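Long-range contacts in possible protein of nuclear scaffold (Encephalitozoon cuniculi, PDB 3KAE), which probably serves as the Cdc27 (APC3) subunit of the anaphase-promoting complex, its N-terminal domain forming a homodimer built of tetratricopeptide repeats: residues E117-D122 / H136-S140; V150-L154 / Y180-I185. All blocks are in the same frame, centred on the assembly; numbering follows the deposited sequence.

Interaction 1 of 2, residues E117-D122 / H136-S140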
# COMPACT_ATOMS: atom_id res chain seq x y z
N GLU C 117 -9.01 17.00 -7.30
CA GLU C 117 -8.98 18.36 -6.74
C GLU C 117 -8.27 18.39 -5.39
O GLU C 117 -7.55 19.34 -5.08
CB GLU C 117 -10.39 18.93 -6.60
CG GLU C 117 -11.12 19.10 -7.92
CD GLU C 117 -10.53 20.20 -8.77
OE1 GLU C 117 -9.65 20.94 -8.26
OE2 GLU C 117 -10.94 20.34 -9.94
N SER C 118 -8.47 17.33 -4.61
CA SER C 118 -7.81 17.21 -3.32
C SER C 118 -6.30 17.11 -3.48
O SER C 118 -5.55 17.83 -2.83
CB SER C 118 -8.35 15.98 -2.57
OG SER C 118 -7.58 15.74 -1.40
N LEU C 119 -5.88 16.21 -4.36
CA LEU C 119 -4.46 15.99 -4.63
C LEU C 119 -3.87 17.25 -5.25
O LEU C 119 -2.77 17.66 -4.93
CB LEU C 119 -4.31 14.79 -5.58
CG LEU C 119 -3.06 13.91 -5.60
CD1 LEU C 119 -2.18 14.23 -6.77
CD2 LEU C 119 -2.27 13.95 -4.27
N LEU C 120 -4.64 17.86 -6.14
CA LEU C 120 -4.28 19.13 -6.74
C LEU C 120 -4.11 20.22 -5.66
O LEU C 120 -3.24 21.08 -5.76
CB LEU C 120 -5.38 19.50 -7.71
CG LEU C 120 -5.06 19.90 -9.14
CD1 LEU C 120 -3.65 19.65 -9.64
CD2 LEU C 120 -6.16 19.54 -10.13
N GLY C 121 -4.91 20.14 -4.61
CA GLY C 121 -4.82 21.10 -3.53
C GLY C 121 -3.51 20.93 -2.80
O GLY C 121 -2.79 21.90 -2.53
N ASP C 122 -3.19 19.67 -2.48
CA ASP C 122 -1.93 19.33 -1.81
C ASP C 122 -0.72 19.76 -2.62
O ASP C 122 0.22 20.35 -2.08
CB ASP C 122 -1.86 17.82 -1.55
CG ASP C 122 -2.88 17.34 -0.54
OD1 ASP C 122 -3.47 18.21 0.15
OD2 ASP C 122 -3.10 16.11 -0.43
N HIS C 136 -8.80 24.43 -4.89
CA HIS C 136 -9.01 23.01 -5.22
C HIS C 136 -9.65 22.30 -4.03
O HIS C 136 -10.57 21.49 -4.21
CB HIS C 136 -7.72 22.31 -5.66
CG HIS C 136 -7.13 22.89 -6.92
ND1 HIS C 136 -7.82 22.92 -8.11
CD2 HIS C 136 -5.94 23.48 -7.15
CE1 HIS C 136 -7.07 23.50 -9.03
NE2 HIS C 136 -5.92 23.85 -8.48
N TYR C 137 -9.21 22.62 -2.82
CA TYR C 137 -9.82 22.04 -1.62
C TYR C 137 -11.30 22.39 -1.54
O TYR C 137 -12.14 21.54 -1.21
CB TYR C 137 -9.14 22.52 -0.35
CG TYR C 137 -7.73 22.04 -0.14
CD1 TYR C 137 -7.34 20.74 -0.50
CD2 TYR C 137 -6.79 22.87 0.43
CE1 TYR C 137 -6.04 20.31 -0.29
CE2 TYR C 137 -5.50 22.45 0.65
CZ TYR C 137 -5.12 21.18 0.29
OH TYR C 137 -3.83 20.80 0.54
N VAL C 138 -11.62 23.64 -1.85
CA VAL C 138 -13.00 24.09 -1.85
C VAL C 138 -13.79 23.30 -2.87
O VAL C 138 -14.88 22.80 -2.57
CB VAL C 138 -13.11 25.59 -2.15
CG1 VAL C 138 -14.53 25.96 -2.54
CG2 VAL C 138 -12.64 26.39 -0.96
N ARG C 139 -13.24 23.17 -4.08
CA ARG C 139 -13.97 22.52 -5.17
C ARG C 139 -14.14 21.04 -4.84
O ARG C 139 -15.17 20.44 -5.12
CB ARG C 139 -13.27 22.76 -6.51
CG ARG C 139 -14.08 22.34 -7.73
CD ARG C 139 -13.75 23.18 -8.95
NE ARG C 139 -12.33 23.50 -9.02
CZ ARG C 139 -11.76 24.70 -9.01
NH1 ARG C 139 -10.44 24.75 -9.08
NH2 ARG C 139 -12.45 25.84 -8.96
N SER C 140 -13.12 20.47 -4.21
CA SER C 140 -13.18 19.08 -3.78
C SER C 140 -14.24 18.85 -2.71
O SER C 140 -15.02 17.89 -2.78
CB SER C 140 -11.83 18.65 -3.23
OG SER C 140 -11.93 17.36 -2.66
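E117-D122 and H136-S140 run nearly antiparallel, their helix axes 7.7 Å apart at the closest point and 162° between their directions, and the backbones come nearest where the CA atoms of E117 and H136 lie 4.9 Å apart. The polar grip at this end is a His-carboxylate hydrogen bond: H136 ND1 donates to E117 OE1 at 2.7 Å, bent to 140° at the hydrogen, with the oxygen tilted somewhat from the imidazole plane. The E117 chain folds at chi2 (-69°), which turns its carboxylate back to the imidazole and lets OE2 form a long salt bridge, 3.6 Å, to R139 NE. The E117 carboxylate at ND1, with E132 weakly bonded at NE2, would tend to favour a protonated H136, while R139 would work against it. L120 lays its CG squarely over one face of the imidazole, 4.0 Å from the ring centroid, a CH-pi contact.

The next residue, Y137, reaches across to the following turn of 117-122, at G121 and D122. G121 has no side chain, and its CA rests over the phenol ring, 4.0 Å from the centroid, while Y137 OH donates to D122 OD1 at 2.6 Å through the anti lone pair. S148 OG also bonds to that oxygen, so it is gripped twice. E117 CB meets S140 CB at 3.7 Å, and S140 OG is bonded to E114 O.

Successive antiparallel helices of this kind are the building pattern of tetratricopeptide-repeat folds. Helix 78-89 packs against E117 and L120 through L89, and helix 147-155 presses P149 onto S118, Y137 and S140.

Interaction 2 of 2, residues V150-L154 / Y180-I185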
# COMPACT_ATOMS: atom_id res chain seq x y z
N VAL C 150 -10.86 19.04 3.94
CA VAL C 150 -11.50 19.36 5.20
C VAL C 150 -10.52 19.94 6.23
O VAL C 150 -10.76 21.02 6.78
CB VAL C 150 -12.26 18.15 5.79
CG1 VAL C 150 -12.72 18.45 7.22
CG2 VAL C 150 -13.45 17.81 4.92
N GLU C 151 -9.42 19.24 6.49
CA GLU C 151 -8.48 19.70 7.52
C GLU C 151 -7.80 21.03 7.18
O GLU C 151 -7.50 21.84 8.07
CB GLU C 151 -7.46 18.62 7.90
CG GLU C 151 -8.11 17.44 8.63
CD GLU C 151 -8.69 17.84 10.00
OE1 GLU C 151 -7.92 18.15 10.93
OE2 GLU C 151 -9.92 17.83 10.16
N ASN C 152 -7.55 21.25 5.89
CA ASN C 152 -6.90 22.46 5.40
C ASN C 152 -7.86 23.64 5.36
O ASN C 152 -7.44 24.78 5.58
CB ASN C 152 -6.29 22.25 4.01
CG ASN C 152 -4.95 21.58 4.07
OD1 ASN C 152 -3.93 22.22 4.30
ND2 ASN C 152 -4.94 20.26 3.89
N LEU C 153 -9.11 23.36 5.04
CA LEU C 153 -10.13 24.40 5.01
C LEU C 153 -10.50 24.82 6.43
O LEU C 153 -10.66 26.01 6.72
CB LEU C 153 -11.35 23.94 4.21
CG LEU C 153 -11.08 23.89 2.71
CD1 LEU C 153 -12.33 23.45 1.94
CD2 LEU C 153 -10.59 25.25 2.21
N LEU C 154 -10.60 23.85 7.34
CA LEU C 154 -10.81 24.18 8.74
C LEU C 154 -9.65 25.03 9.26
O LEU C 154 -9.84 26.08 9.87
CB LEU C 154 -11.00 22.94 9.58
CG LEU C 154 -12.29 22.16 9.35
CD1 LEU C 154 -12.35 20.95 10.27
CD2 LEU C 154 -13.52 23.04 9.55
N TYR C 180 -18.87 16.29 12.12
CA TYR C 180 -17.56 16.62 12.66
C TYR C 180 -17.10 17.96 12.14
O TYR C 180 -16.48 18.76 12.86
CB TYR C 180 -16.54 15.54 12.31
CG TYR C 180 -15.11 16.01 12.35
CD1 TYR C 180 -14.50 16.52 11.21
CD2 TYR C 180 -14.35 15.93 13.51
CE1 TYR C 180 -13.18 16.94 11.23
CE2 TYR C 180 -13.03 16.37 13.55
CZ TYR C 180 -12.45 16.87 12.40
OH TYR C 180 -11.15 17.28 12.42
N VAL C 181 -17.40 18.21 10.87
CA VAL C 181 -17.07 19.47 10.25
C VAL C 181 -17.90 20.61 10.84
O VAL C 181 -17.38 21.68 11.12
CB VAL C 181 -17.29 19.41 8.73
CG1 VAL C 181 -16.83 20.70 8.08
CG2 VAL C 181 -16.57 18.21 8.12
N SER C 182 -19.20 20.38 11.01
CA SER C 182 -20.10 21.36 11.61
C SER C 182 -19.59 21.77 12.98
O SER C 182 -19.51 22.97 13.29
CB SER C 182 -21.50 20.77 11.73
OG SER C 182 -21.96 20.26 10.50
N ASP C 183 -19.27 20.78 13.80
CA ASP C 183 -18.80 21.02 15.15
C ASP C 183 -17.54 21.86 15.15
O ASP C 183 -17.40 22.79 15.96
CB ASP C 183 -18.58 19.71 15.89
CG ASP C 183 -19.87 18.97 16.17
OD1 ASP C 183 -20.95 19.48 15.79
OD2 ASP C 183 -19.81 17.88 16.77
N SER C 184 -16.65 21.53 14.22
CA SER C 184 -15.37 22.22 14.09
C SER C 184 -15.58 23.68 13.71
O SER C 184 -14.96 24.57 14.27
CB SER C 184 -14.48 21.52 13.04
OG SER C 184 -14.19 20.17 13.41
N ILE C 185 -16.46 23.92 12.75
CA ILE C 185 -16.71 25.29 12.34
C ILE C 185 -17.22 26.06 13.57
O ILE C 185 -16.76 27.16 13.89
CB ILE C 185 -17.74 25.39 11.20
CG1 ILE C 185 -17.24 24.69 9.94
CG2 ILE C 185 -18.03 26.85 10.89
CD1 ILE C 185 -18.29 24.58 8.86
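L154 is the bump of this contact: its isobutyl end drops as a knob into a hollow made by Y180, V181, S184 and I185. Both leucine branches straddle S184 CB. CD1 comes within 3.5 Å of S184 CB, whereas CD2 continues to V181 and I185, meeting I185 CG1 at 4.1 Å, the leucine and isoleucine side chains crossing at about a right angle. A turn earlier, V150 and V181 meet tip to tip, CG1 against CG2 at 4.0 Å, and V150 CG1 also lies at the edge of the Y180 ring. The helices run almost parallel, 14° apart, but their axes come no nearer than 11.2 Å, so it is side chains that bridge the gap.

Y180 closes the hollow on the side of E151. With CG anti to the backbone N (chi1 158°), its ring projects toward the 150-154 helix, and its OH donates to E151 OE2 at 2.6 Å on the syn side, somewhat out of the carboxylate plane. S184 OG sits over one face of the ring and donates to Y180 O at 2.7 Å, opposite in face to the S184 N bond to the same oxygen.

Y180 also packs edge-to-face with F23 of the second subunit. Because N213 holds E151 OE1, both carboxylate oxygens have partners; an apolar knob bordered by one short polar bond thus joins these helices beside the dimer interface.

Interaction 1 closes before interaction 2 opens along the chain, and their centres lie 15 Å apart. They share no helix: interaction 1 pairs helices 113-126 and 130-143, interaction 2 pairs 147-155 and 176-190. The joint between them is the packing of the consecutive helices 130-143 and 147-155, where Y137 CE2 comes 3.5 Å from N152 CB and L153 CD1 also meets the backbone of Y137. Four helices are therefore coupled in sequence, from an antiparallel neighbour pair to a parallel pair bridged across an intervening stretch, within a domain built of tetratricopeptide repeats. Interaction 2 lies farther from the chain's centre and, through Y180, touches F23 of the second subunit.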